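Local coordinates for C2 domain protein (Ramazzottius varieornatus, PDB 7DF2) that binds three calcium ions at one end of a C2 beta sandwich and belongs to a type of C2 protein found specifically in tardigrades, at residues N94-V99 / K112-D117; G39-E44 / R124-R129. All blocks are in the same frame, centred on the assembly; numbering follows the deposited sequence. Where two conformers were deposited one is given.

Contact 1: residues N94-V99 / K112-D117; sequences NYITLV and KTISRD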
loop_
_atom_site.group_PDB
_atom_site.type_symbol
_atom_site.label_atom_id
_atom_site.label_comp_id
_atom_site.label_asym_id
_atom_site.label_seq_id
_atom_site.Cartn_x
_atom_site.Cartn_y
_atom_site.Cartn_z
ATOM N N ASN A 94 -8.620 -7.436 -5.512
ATOM C CA ASN A 94 -9.292 -6.408 -4.729
ATOM C C ASN A 94 -8.434 -5.170 -4.501
ATOM O O ASN A 94 -8.938 -4.177 -3.963
ATOM C CB ASN A 94 -9.739 -6.977 -3.381
ATOM C CG ASN A 94 -10.705 -8.140 -3.542
ATOM O OD1 ASN A 94 -10.717 -9.075 -2.740
ATOM N ND2 ASN A 94 -11.505 -8.098 -4.601
ATOM N N TYR A 95 -7.159 -5.206 -4.881
ATOM C CA TYR A 95 -6.333 -4.012 -4.774
ATOM C C TYR A 95 -6.792 -2.960 -5.783
ATOM O O TYR A 95 -7.481 -3.254 -6.765
ATOM C CB TYR A 95 -4.858 -4.333 -5.037
ATOM C CG TYR A 95 -4.105 -5.090 -3.966
ATOM C CD1 TYR A 95 -4.603 -6.268 -3.407
ATOM C CD2 TYR A 95 -2.852 -4.643 -3.548
ATOM C CE1 TYR A 95 -3.869 -6.975 -2.440
ATOM C CE2 TYR A 95 -2.120 -5.338 -2.595
ATOM C CZ TYR A 95 -2.629 -6.500 -2.048
ATOM O OH TYR A 95 -1.884 -7.155 -1.097
ATOM N N ILE A 96 -6.371 -1.722 -5.551
ATOM C CA ILE A 96 -6.635 -0.611 -6.466
ATOM C C ILE A 96 -5.424 -0.421 -7.371
ATOM O O ILE A 96 -4.299 -0.272 -6.878
ATOM C CB ILE A 96 -6.928 0.682 -5.685
ATOM C CG1 ILE A 96 -8.010 0.449 -4.623
ATOM C CG2 ILE A 96 -7.254 1.835 -6.650
ATOM C CD1 ILE A 96 -9.297 -0.075 -5.176
ATOM N N THR A 97 -5.643 -0.385 -8.690
ATOM C CA THR A 97 -4.542 -0.150 -9.625
ATOM C C THR A 97 -4.182 1.335 -9.639
ATOM O O THR A 97 -5.037 2.186 -9.908
ATOM C CB THR A 97 -4.898 -0.626 -11.034
ATOM O OG1 THR A 97 -5.227 -2.016 -11.005
ATOM C CG2 THR A 97 -3.720 -0.453 -11.983
ATOM N N LEU A 98 -2.918 1.643 -9.347
ATOM C CA LEU A 98 -2.413 3.007 -9.358
ATOM C C LEU A 98 -1.624 3.349 -10.611
ATOM O O LEU A 98 -1.706 4.484 -11.097
ATOM C CB LEU A 98 -1.521 3.255 -8.141
ATOM C CG LEU A 98 -2.108 2.882 -6.785
ATOM C CD1 LEU A 98 -1.120 3.220 -5.679
ATOM C CD2 LEU A 98 -3.428 3.585 -6.552
ATOM N N VAL A 99 -0.836 2.403 -11.124
ATOM C CA VAL A 99 0.018 2.596 -12.286
ATOM C C VAL A 99 -0.133 1.380 -13.184
ATOM O O VAL A 99 -0.136 0.240 -12.704
ATOM C CB VAL A 99 1.495 2.787 -11.878
ATOM C CG1 VAL A 99 2.376 2.947 -13.108
ATOM C CG2 VAL A 99 1.626 3.974 -10.912
ATOM N N LYS A 112 -0.270 8.804 -6.063
ATOM C CA LYS A 112 -1.696 8.487 -6.045
ATOM C C LYS A 112 -2.110 8.113 -4.626
ATOM O O LYS A 112 -1.290 7.696 -3.802
ATOM C CB LYS A 112 -2.043 7.336 -7.009
ATOM C CG LYS A 112 -1.506 7.475 -8.430
ATOM C CD LYS A 112 -2.115 8.667 -9.177
ATOM C CE LYS A 112 -1.880 8.586 -10.704
ATOM N NZ LYS A 112 -2.250 9.882 -11.358
ATOM N N THR A 113 -3.408 8.248 -4.343
ATOM C CA THR A 113 -3.883 8.097 -2.972
ATOM C C THR A 113 -5.169 7.284 -2.953
ATOM O O THR A 113 -6.034 7.474 -3.816
ATOM C CB THR A 113 -4.118 9.479 -2.337
ATOM O OG1 THR A 113 -2.887 10.204 -2.347
ATOM C CG2 THR A 113 -4.607 9.356 -0.898
ATOM N N ILE A 114 -5.280 6.368 -1.981
ATOM C CA ILE A 114 -6.505 5.608 -1.754
ATOM C C ILE A 114 -6.901 5.775 -0.293
ATOM O O ILE A 114 -6.107 6.210 0.547
ATOM C CB ILE A 114 -6.359 4.113 -2.121
ATOM C CG1 ILE A 114 -5.266 3.446 -1.296
ATOM C CG2 ILE A 114 -6.048 3.946 -3.625
ATOM C CD1 ILE A 114 -5.220 1.921 -1.505
ATOM N N SER A 115 -8.167 5.476 0.009
ATOM C CA SER A 115 -8.581 5.560 1.404
ATOM C C SER A 115 -9.563 4.449 1.753
ATOM O O SER A 115 -10.194 3.832 0.887
ATOM C CB SER A 115 -9.191 6.928 1.755
ATOM O OG SER A 115 -10.411 7.124 1.074
ATOM N N ARG A 116 -9.664 4.197 3.057
ATOM C CA ARG A 116 -10.532 3.164 3.593
ATOM C C ARG A 116 -10.903 3.541 5.014
ATOM O O ARG A 116 -10.109 4.157 5.731
ATOM C CB ARG A 116 -9.849 1.791 3.571
ATOM C CG ARG A 116 -10.772 0.650 4.003
ATOM C CD ARG A 116 -10.056 -0.700 3.987
ATOM N NE ARG A 116 -10.976 -1.771 4.359
ATOM C CZ ARG A 116 -10.635 -3.053 4.463
ATOM N NH1 ARG A 116 -9.385 -3.437 4.215
ATOM N NH2 ARG A 116 -11.542 -3.955 4.820
ATOM N N ASP A 117 -12.109 3.152 5.425
ATOM C CA ASP A 117 -12.627 3.510 6.736
ATOM C C ASP A 117 -12.684 2.304 7.660
ATOM O O ASP A 117 -12.849 1.161 7.218
ATOM C CB ASP A 117 -14.036 4.100 6.643
ATOM C CG ASP A 117 -14.113 5.307 5.746
ATOM O OD1 ASP A 117 -13.059 5.894 5.443
ATOM O OD2 ASP A 117 -15.236 5.673 5.356
#
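Lys112 lies along Leu98 where two edge strands from opposite sheets of the C2 sandwich face each other. Its CB rests 4.0 Å from Leu98 CD2. CG, anti to the carbonyl carbon (chi1 -50°), lies 4.0 Å from Leu98 O. The chain then bends at chi2 (-65°): CD bows outward, 4.6 Å from Leu98 O, before CE returns to 4.1 Å from that oxygen. NZ continues beyond the contact, leaving the aliphatic shaft to make it. Next to it Ile114 is the hub. Its CG2 meets Leu98 CD2 at 3.9 Å, the two side chains lying roughly perpendicular, and it also reaches Ile96 CG2 at 3.9 Å, where the isoleucines run alongside one another in opposite senses. The short segments 96-99 and 112-117 are antiparallel (168°), their axes approaching to 8.4 Å, and a few side chains bridge them at the surface. Strand 96-100 pairs with strand 70-77, where Leu98 and Val99 together sit opposite Ile72, a classic bulge. Lys112 and Ile114 bond through their backbones to Val47 and Met45 of strand 41-51, and Leu98 also packs on Val47.

Contact 2: residues G39-E44 / R124-R129; sequences GFFRIE and RKIAMR
The ring of Phe41 is met at its edge: Ile126 CD1 comes in near the ring plane and lies 4.2 Å from Phe41 CE2, so the methyl abuts the rim and does not stack on a face. Ile43 CD1 lies beside the same edge, tilted out of the plane and 3.9 Å from Phe41 CE2. The setting is the interior of the beta sandwich that defines a C2 domain, with strand 41-51 in one sheet and strand 121-136 in the other. It illustrates how such a core is closed by aliphatic branches reaching across from both layers. At Gly39 and Phe40 the chain turns the corner from strand 37-38, which belongs to the sheet of strand 121-136, into strand 41-51 of the facing sheet.

Beyond the corner, Phe41 and Ile43 both point inward at Ile126, and all three are buried. Trp188 of strand 181-190 touches both isoleucines, while Val118 packs against Phe41 and Ile43 from the neighbouring strand 107-119. Further along segment 124-129, Arg129 forms a salt bridge with Asp77 and a cation-pi contact with Phe85.

The two isoleucines meet tip to tip. Ile126 extends its CD1 with chi2 at 172°, but Ile43 holds chi2 at 103°, away from a staggered position, which suggests some strain in a tightly filled core. Ile126 CD1 lies 3.9 Å from Ile43 CG1, and the closest approach is methyl to methyl, Ile43 CD1 to Ile126 CD1 at 3.6 Å.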
loop_
_atom_site.group_PDB
_atom_site.type_symbol
_atom_site.label_atom_id
_atom_site.label_comp_id
_atom_site.label_asym_id
_atom_site.label_seq_id
_atom_site.Cartn_x
_atom_site.Cartn_y
_atom_site.Cartn_z
ATOM N N GLY A 39 -13.336 3.245 17.194
ATOM C CA GLY A 39 -14.123 4.385 16.803
ATOM C C GLY A 39 -14.389 4.310 15.321
ATOM O O GLY A 39 -14.351 3.230 14.719
ATOM N N PHE A 40 -14.663 5.460 14.726
ATOM C CA PHE A 40 -14.953 5.574 13.305
ATOM C C PHE A 40 -13.907 6.508 12.723
ATOM O O PHE A 40 -13.805 7.666 13.138
ATOM C CB PHE A 40 -16.379 6.092 13.094
ATOM C CG PHE A 40 -17.405 5.322 13.878
ATOM C CD1 PHE A 40 -17.663 5.638 15.209
ATOM C CD2 PHE A 40 -18.078 4.259 13.296
ATOM C CE1 PHE A 40 -18.585 4.913 15.941
ATOM C CE2 PHE A 40 -19.012 3.531 14.017
ATOM C CZ PHE A 40 -19.264 3.862 15.343
ATOM N N PHE A 41 -13.072 5.992 11.828
ATOM C CA PHE A 41 -12.005 6.831 11.315
ATOM C C PHE A 41 -11.663 6.407 9.893
ATOM O O PHE A 41 -12.051 5.334 9.424
ATOM C CB PHE A 41 -10.761 6.802 12.226
ATOM C CG PHE A 41 -10.278 5.417 12.587
ATOM C CD1 PHE A 41 -10.866 4.708 13.629
ATOM C CD2 PHE A 41 -9.221 4.836 11.899
ATOM C CE1 PHE A 41 -10.416 3.438 13.979
ATOM C CE2 PHE A 41 -8.765 3.568 12.240
ATOM C CZ PHE A 41 -9.361 2.865 13.279
ATOM N N ARG A 42 -10.964 7.297 9.203
ATOM C CA ARG A 42 -10.611 7.132 7.802
ATOM C C ARG A 42 -9.098 7.104 7.713
ATOM O O ARG A 42 -8.422 7.839 8.435
ATOM C CB ARG A 42 -11.179 8.284 6.964
ATOM C CG ARG A 42 -10.815 8.251 5.475
ATOM C CD ARG A 42 -11.828 9.114 4.710
ATOM N NE ARG A 42 -13.162 8.523 4.778
ATOM C CZ ARG A 42 -14.291 9.191 4.586
ATOM N NH1 ARG A 42 -15.457 8.559 4.665
ATOM N NH2 ARG A 42 -14.251 10.490 4.310
ATOM N N ILE A 43 -8.570 6.221 6.868
ATOM C CA ILE A 43 -7.139 6.113 6.616
ATOM C C ILE A 43 -6.892 6.465 5.160
ATOM O O ILE A 43 -7.531 5.896 4.272
ATOM C CB ILE A 43 -6.608 4.697 6.909
ATOM C CG1 ILE A 43 -6.927 4.293 8.347
ATOM C CG2 ILE A 43 -5.097 4.607 6.633
ATOM C CD1 ILE A 43 -8.085 3.350 8.440
ATOM N N GLU A 44 -5.960 7.385 4.920
ATOM C CA GLU A 44 -5.511 7.720 3.574
ATOM C C GLU A 44 -4.104 7.189 3.388
ATOM O O GLU A 44 -3.254 7.343 4.275
ATOM C CB GLU A 44 -5.549 9.232 3.330
ATOM C CG GLU A 44 -6.940 9.826 3.509
ATOM C CD GLU A 44 -6.977 11.313 3.204
ATOM O OE1 GLU A 44 -5.910 11.898 2.893
ATOM O OE2 GLU A 44 -8.068 11.900 3.290
ATOM N N ARG A 124 -5.332 -2.796 15.989
ATOM C CA ARG A 124 -4.015 -2.476 16.521
ATOM C C ARG A 124 -2.981 -2.213 15.443
ATOM O O ARG A 124 -2.021 -1.486 15.697
ATOM C CB ARG A 124 -3.507 -3.614 17.418
ATOM C CG ARG A 124 -4.385 -3.864 18.630
ATOM C CD ARG A 124 -3.828 -4.967 19.507
ATOM N NE ARG A 124 -4.812 -5.419 20.489
ATOM C CZ ARG A 124 -4.984 -4.861 21.683
ATOM N NH1 ARG A 124 -5.904 -5.337 22.509
ATOM N NH2 ARG A 124 -4.238 -3.823 22.048
ATOM N N LYS A 125 -3.160 -2.780 14.252
ATOM C CA LYS A 125 -2.210 -2.633 13.155
ATOM C C LYS A 125 -2.977 -2.578 11.846
ATOM O O LYS A 125 -3.862 -3.406 11.610
ATOM C CB LYS A 125 -1.226 -3.811 13.111
ATOM C CG LYS A 125 0.029 -3.616 13.924
ATOM C CD LYS A 125 1.174 -4.432 13.360
ATOM C CE LYS A 125 0.882 -5.908 13.447
ATOM N NZ LYS A 125 2.125 -6.689 13.263
ATOM N N ILE A 126 -2.626 -1.628 10.985
ATOM C CA ILE A 126 -3.180 -1.551 9.639
ATOM C C ILE A 126 -2.026 -1.672 8.658
ATOM O O ILE A 126 -1.046 -0.922 8.748
ATOM C CB ILE A 126 -3.951 -0.238 9.418
ATOM C CG1 ILE A 126 -5.179 -0.188 10.331
ATOM C CG2 ILE A 126 -4.362 -0.078 7.960
ATOM C CD1 ILE A 126 -5.889 1.147 10.316
ATOM N N ALA A 127 -2.139 -2.605 7.726
ATOM C CA ALA A 127 -1.063 -2.889 6.784
ATOM C C ALA A 127 -1.320 -2.149 5.479
ATOM O O ALA A 127 -2.301 -2.430 4.785
ATOM C CB ALA A 127 -0.947 -4.387 6.531
ATOM N N MET A 128 -0.445 -1.206 5.152
ATOM C CA MET A 128 -0.418 -0.647 3.805
ATOM C C MET A 128 0.265 -1.671 2.905
ATOM O O MET A 128 1.403 -2.068 3.178
ATOM C CB MET A 128 0.330 0.682 3.798
ATOM C CG MET A 128 -0.391 1.769 4.581
ATOM S SD MET A 128 0.468 3.348 4.482
ATOM C CE MET A 128 1.818 3.130 5.630
ATOM N N ARG A 129 -0.443 -2.141 1.876
ATOM C CA ARG A 129 0.051 -3.202 1.000
ATOM C C ARG A 129 0.214 -2.647 -0.406
ATOM O O ARG A 129 -0.687 -1.979 -0.920
ATOM C CB ARG A 129 -0.902 -4.407 0.976
ATOM C CG ARG A 129 -0.988 -5.165 2.292
ATOM C CD ARG A 129 -1.762 -6.465 2.094
ATOM N NE ARG A 129 -1.879 -7.206 3.343
ATOM C CZ ARG A 129 -1.006 -8.119 3.758
ATOM N NH1 ARG A 129 0.063 -8.416 3.021
ATOM N NH2 ARG A 129 -1.205 -8.739 4.912
#

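In the fold
Both contacts bridge the two layers of the sandwich, but they sample different parts of it. Contact 1 is a surface contact in which outer strands of the sheets face each other, and contact 2 is wholly buried. Both rest on packing, but contact 1 uses the carbons of a lysine whose charged end continues beyond it, while contact 2 is purely hydrocarbon. Their centres are 13 Å apart, and both segments of contact 1 fall, in sequence, between the two segments of contact 2. Strands 107-119 and 41-51, one from each contact, are neighbours in the same sheet: Arg116 O probably accepts a hydrogen bond from Ile43 N, and Asp117 OD1 forms a salt bridge with Arg42 NE. In the other sheet's layer, Tyr95 packs against Arg129.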